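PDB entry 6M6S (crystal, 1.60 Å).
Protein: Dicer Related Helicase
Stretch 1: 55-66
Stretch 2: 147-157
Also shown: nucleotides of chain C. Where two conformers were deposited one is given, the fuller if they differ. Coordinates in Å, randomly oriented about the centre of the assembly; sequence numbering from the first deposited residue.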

# COMPACT_ATOMS: atom_id res chain seq x y z
N LYS B 55 -6.48 14.03 21.01
CA LYS B 55 -6.83 13.30 22.21
C LYS B 55 -5.55 12.80 22.90
O LYS B 55 -5.53 12.55 24.11
CB LYS B 55 -7.78 12.15 21.84
CG LYS B 55 -9.13 12.68 21.31
CD LYS B 55 -10.11 11.55 21.02
CE LYS B 55 -9.56 10.61 19.95
NZ LYS B 55 -9.36 11.26 18.60
N TYR B 56 -4.48 12.67 22.12
CA TYR B 56 -3.18 12.36 22.68
C TYR B 56 -2.53 13.65 23.18
O TYR B 56 -2.11 14.47 22.37
CB TYR B 56 -2.31 11.62 21.67
CG TYR B 56 -0.88 11.42 22.12
CD1 TYR B 56 -0.59 11.01 23.42
CD2 TYR B 56 0.17 11.65 21.24
CE1 TYR B 56 0.73 10.83 23.85
CE2 TYR B 56 1.49 11.47 21.66
CZ TYR B 56 1.76 11.07 22.93
OH TYR B 56 3.08 10.92 23.29
N LEU B 57 -2.46 13.81 24.50
CA LEU B 57 -1.87 15.02 25.09
C LEU B 57 -0.53 14.73 25.74
O LEU B 57 -0.47 13.92 26.65
CB LEU B 57 -2.77 15.59 26.17
CG LEU B 57 -4.17 16.02 25.70
CD1 LEU B 57 -4.91 16.41 26.91
CD2 LEU B 57 -4.13 17.18 24.70
N SER B 58 0.52 15.44 25.33
CA SER B 58 1.81 15.29 25.97
C SER B 58 2.62 16.56 25.79
O SER B 58 2.26 17.45 25.01
CB SER B 58 2.59 14.12 25.35
OG SER B 58 3.20 14.54 24.13
N GLU B 59 3.72 16.68 26.52
CA GLU B 59 4.53 17.85 26.38
C GLU B 59 5.51 17.76 25.20
O GLU B 59 5.79 18.74 24.51
CB GLU B 59 5.32 18.02 27.66
CG GLU B 59 5.56 19.43 28.00
CD GLU B 59 6.10 19.58 29.39
OE1 GLU B 59 6.08 20.73 29.89
OE2 GLU B 59 6.54 18.57 29.98
N ASP B 60 6.01 16.55 24.98
CA ASP B 60 7.15 16.30 24.12
C ASP B 60 6.81 15.71 22.77
O ASP B 60 7.70 15.46 21.95
CB ASP B 60 8.10 15.35 24.86
CG ASP B 60 8.73 16.01 26.07
OD1 ASP B 60 9.78 16.66 25.90
OD2 ASP B 60 8.18 15.89 27.18
N ASN B 61 5.53 15.45 22.54
CA ASN B 61 5.16 14.89 21.28
C ASN B 61 3.72 15.30 21.05
O ASN B 61 2.82 14.60 21.48
CB ASN B 61 5.30 13.35 21.33
CG ASN B 61 5.01 12.71 20.01
OD1 ASN B 61 4.06 13.07 19.32
ND2 ASN B 61 5.85 11.78 19.62
N GLN B 62 3.51 16.48 20.48
CA GLN B 62 2.15 17.01 20.30
C GLN B 62 1.73 16.93 18.85
O GLN B 62 2.36 17.57 18.02
CB GLN B 62 2.12 18.51 20.71
CG GLN B 62 2.84 18.81 22.00
CD GLN B 62 2.70 20.26 22.42
OE1 GLN B 62 2.40 21.14 21.60
NE2 GLN B 62 2.88 20.51 23.71
N PRO B 63 0.69 16.13 18.51
CA PRO B 63 0.15 16.22 17.15
C PRO B 63 -0.56 17.57 16.98
O PRO B 63 -1.42 17.88 17.79
CB PRO B 63 -0.89 15.08 17.11
CG PRO B 63 -0.51 14.17 18.36
CD PRO B 63 -0.11 15.23 19.36
N LEU B 64 -0.18 18.37 15.97
CA LEU B 64 -0.77 19.72 15.86
C LEU B 64 -1.48 19.94 14.50
O LEU B 64 -2.36 19.15 14.12
CB LEU B 64 0.28 20.77 16.15
CG LEU B 64 0.96 20.75 17.53
CD1 LEU B 64 2.14 21.76 17.57
CD2 LEU B 64 -0.08 21.10 18.63
N SER B 65 -1.07 20.96 13.73
CA SER B 65 -1.81 21.39 12.53
C SER B 65 -1.79 20.37 11.40
O SER B 65 -0.84 19.60 11.27
CB SER B 65 -1.20 22.69 12.01
OG SER B 65 -0.93 23.56 13.10
N ASP B 66 -2.81 20.35 10.56
CA ASP B 66 -2.75 19.49 9.37
C ASP B 66 -1.73 20.07 8.41
O ASP B 66 -1.48 21.29 8.41
CB ASP B 66 -4.12 19.45 8.68
CG ASP B 66 -5.04 18.43 9.32
OD1 ASP B 66 -4.54 17.33 9.66
OD2 ASP B 66 -6.23 18.74 9.52
N ILE B 147 3.18 30.66 13.03
CA ILE B 147 2.11 31.25 13.82
C ILE B 147 0.94 30.29 14.01
O ILE B 147 0.44 30.20 15.13
CB ILE B 147 1.68 32.57 13.24
CG1 ILE B 147 2.79 33.57 13.52
CG2 ILE B 147 0.37 33.08 13.90
CD1 ILE B 147 2.66 34.88 12.72
N VAL B 148 0.59 29.55 12.94
CA VAL B 148 -0.47 28.56 12.97
C VAL B 148 -0.06 27.47 13.94
O VAL B 148 -0.88 27.07 14.80
CB VAL B 148 -0.81 28.00 11.57
CG1 VAL B 148 -1.77 26.80 11.65
CG2 VAL B 148 -1.48 29.05 10.69
N LEU B 149 1.16 26.99 13.81
CA LEU B 149 1.65 25.94 14.73
C LEU B 149 1.69 26.40 16.19
O LEU B 149 1.27 25.66 17.09
CB LEU B 149 3.03 25.46 14.30
CG LEU B 149 2.88 24.70 13.00
CD1 LEU B 149 4.20 24.62 12.25
CD2 LEU B 149 2.37 23.26 13.31
N ASP B 150 2.17 27.62 16.44
CA ASP B 150 2.27 28.09 17.79
C ASP B 150 0.88 28.20 18.44
O ASP B 150 0.73 27.91 19.64
CB ASP B 150 2.88 29.49 17.81
CG ASP B 150 4.38 29.50 17.58
OD1 ASP B 150 5.10 28.49 17.72
OD2 ASP B 150 4.89 30.61 17.32
N LEU B 151 -0.12 28.65 17.68
CA LEU B 151 -1.47 28.79 18.21
C LEU B 151 -2.05 27.41 18.54
O LEU B 151 -2.74 27.25 19.57
CB LEU B 151 -2.40 29.37 17.18
CG LEU B 151 -2.36 30.87 17.09
CD1 LEU B 151 -2.99 31.31 15.78
CD2 LEU B 151 -3.20 31.35 18.26
N ASP B 152 -1.82 26.46 17.65
CA ASP B 152 -2.34 25.12 17.91
C ASP B 152 -1.59 24.53 19.12
O ASP B 152 -2.21 23.81 19.93
CB ASP B 152 -2.22 24.18 16.70
CG ASP B 152 -3.29 24.42 15.64
OD1 ASP B 152 -4.23 25.18 15.92
OD2 ASP B 152 -3.20 23.84 14.53
N SER B 153 -0.28 24.81 19.24
CA SER B 153 0.51 24.34 20.39
C SER B 153 0.01 24.94 21.70
O SER B 153 -0.04 24.27 22.74
CB SER B 153 1.99 24.68 20.24
OG SER B 153 2.72 24.12 21.33
N ARG B 154 -0.37 26.22 21.65
CA ARG B 154 -0.83 26.87 22.87
C ARG B 154 -2.14 26.25 23.33
O ARG B 154 -2.37 26.06 24.54
CB ARG B 154 -0.97 28.38 22.67
CG ARG B 154 0.36 29.16 22.88
CD ARG B 154 0.19 30.69 23.13
NE ARG B 154 -0.54 31.31 22.03
CZ ARG B 154 0.03 31.76 20.91
NH1 ARG B 154 1.35 31.71 20.75
NH2 ARG B 154 -0.72 32.29 19.95
N GLN B 155 -3.03 25.95 22.40
CA GLN B 155 -4.28 25.28 22.71
C GLN B 155 -4.07 23.88 23.22
O GLN B 155 -4.82 23.41 24.01
CB GLN B 155 -5.19 25.18 21.52
CG GLN B 155 -5.79 26.44 20.98
CD GLN B 155 -6.77 27.09 21.92
OE1 GLN B 155 -7.64 26.45 22.50
NE2 GLN B 155 -6.65 28.38 22.05
N HIS B 156 -3.09 23.19 22.67
CA HIS B 156 -2.74 21.84 23.11
C HIS B 156 -2.23 21.90 24.54
O HIS B 156 -2.62 21.09 25.39
CB HIS B 156 -1.65 21.26 22.22
CG HIS B 156 -1.25 19.85 22.56
ND1 HIS B 156 -1.64 18.77 21.81
CD2 HIS B 156 -0.50 19.35 23.58
CE1 HIS B 156 -1.15 17.66 22.34
NE2 HIS B 156 -0.45 17.99 23.41
N ASN B 157 -1.36 22.87 24.83
CA ASN B 157 -0.77 22.98 26.16
C ASN B 157 -1.81 23.29 27.19
O ASN B 157 -1.73 22.86 28.35
CB ASN B 157 0.30 24.07 26.20
CG ASN B 157 1.54 23.69 25.45
OD1 ASN B 157 1.77 22.52 25.19
ND2 ASN B 157 2.36 24.69 25.09
P C C 12 6.32 6.26 26.65
OP1 C C 12 7.52 6.73 27.40
OP2 C C 12 5.01 6.33 27.34
O5' C C 12 6.24 7.02 25.26
C5' C C 12 7.40 7.27 24.49
C4' C C 12 7.08 7.96 23.19
O4' C C 12 6.13 7.19 22.45
C3' C C 12 6.43 9.32 23.28
O3' C C 12 7.34 10.35 23.63
C2' C C 12 5.88 9.49 21.88
O2' C C 12 6.92 9.85 20.99
C1' C C 12 5.43 8.05 21.57
N1 C C 12 3.97 7.90 21.78
C2 C C 12 3.13 8.26 20.73
O2 C C 12 3.65 8.62 19.66
N3 C C 12 1.79 8.15 20.90
C4 C C 12 1.31 7.76 22.08
N4 C C 12 -0.02 7.69 22.20
C5 C C 12 2.14 7.41 23.18
C6 C C 12 3.46 7.51 22.98
O HOH W 1 -3.33 18.97 19.42

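Residues 147-157 form a segment of a longer helix, whereas residues 55-66 begin as loop and enter a strand at Asn61. The strand and helix axes run in roughly opposing directions, at 138° between their N-to-C vectors, and approach to 7.4 Å. Leu64 lies beside Asp152, with their CA atoms 6.0 Å apart, while the preceding loop reaches the later turn of the helix, where Leu57 CA is 7.2 Å from His156 CA. The contact buries 522 Å² in total.

His156 contributes the largest share of this surface. Its t rotamer inserts the imidazole between two aliphatic groups: Leu57 CD2 lies over one face, 4.0 Å from the ring centroid, and Gln62 CB over the opposite face at 3.7 Å, both as CH-pi contacts. At the ring edge, His156 NE2 can accept a weak hydrogen bond from Ser58 N (3.3 Å) or, when protonated, donate a weak one to Ser58 O (3.2 Å); the two are alternatives. A water 2.9 Å from His156 ND1 donates to Pro63 O at 2.7 Å, linking the other ring nitrogen to the strand backbone.

The amide of Gln62 extends past the imidazole and uses both of its polar atoms on the helix. Gln62 OE1 accepts a hydrogen bond from Ser153 OG (3.0 Å), and Gln62 NE2 donates to Asn157 OD1 (2.7 Å), so one side chain engages residues a helical turn apart.

Leu64 points toward the helix and packs against it mainly through apolar contact: its CD2 lies 3.7 Å from Ser153 CA and 3.9 Å from His156 CB, and its CB is 4.3 Å from Leu149 CD2. Beyond it, Ser65 OG donates to the Asp152 carboxylate at OD2 (2.7 Å), a short bond to a charged acceptor, and also touches Leu149 CD2 at 3.3 Å.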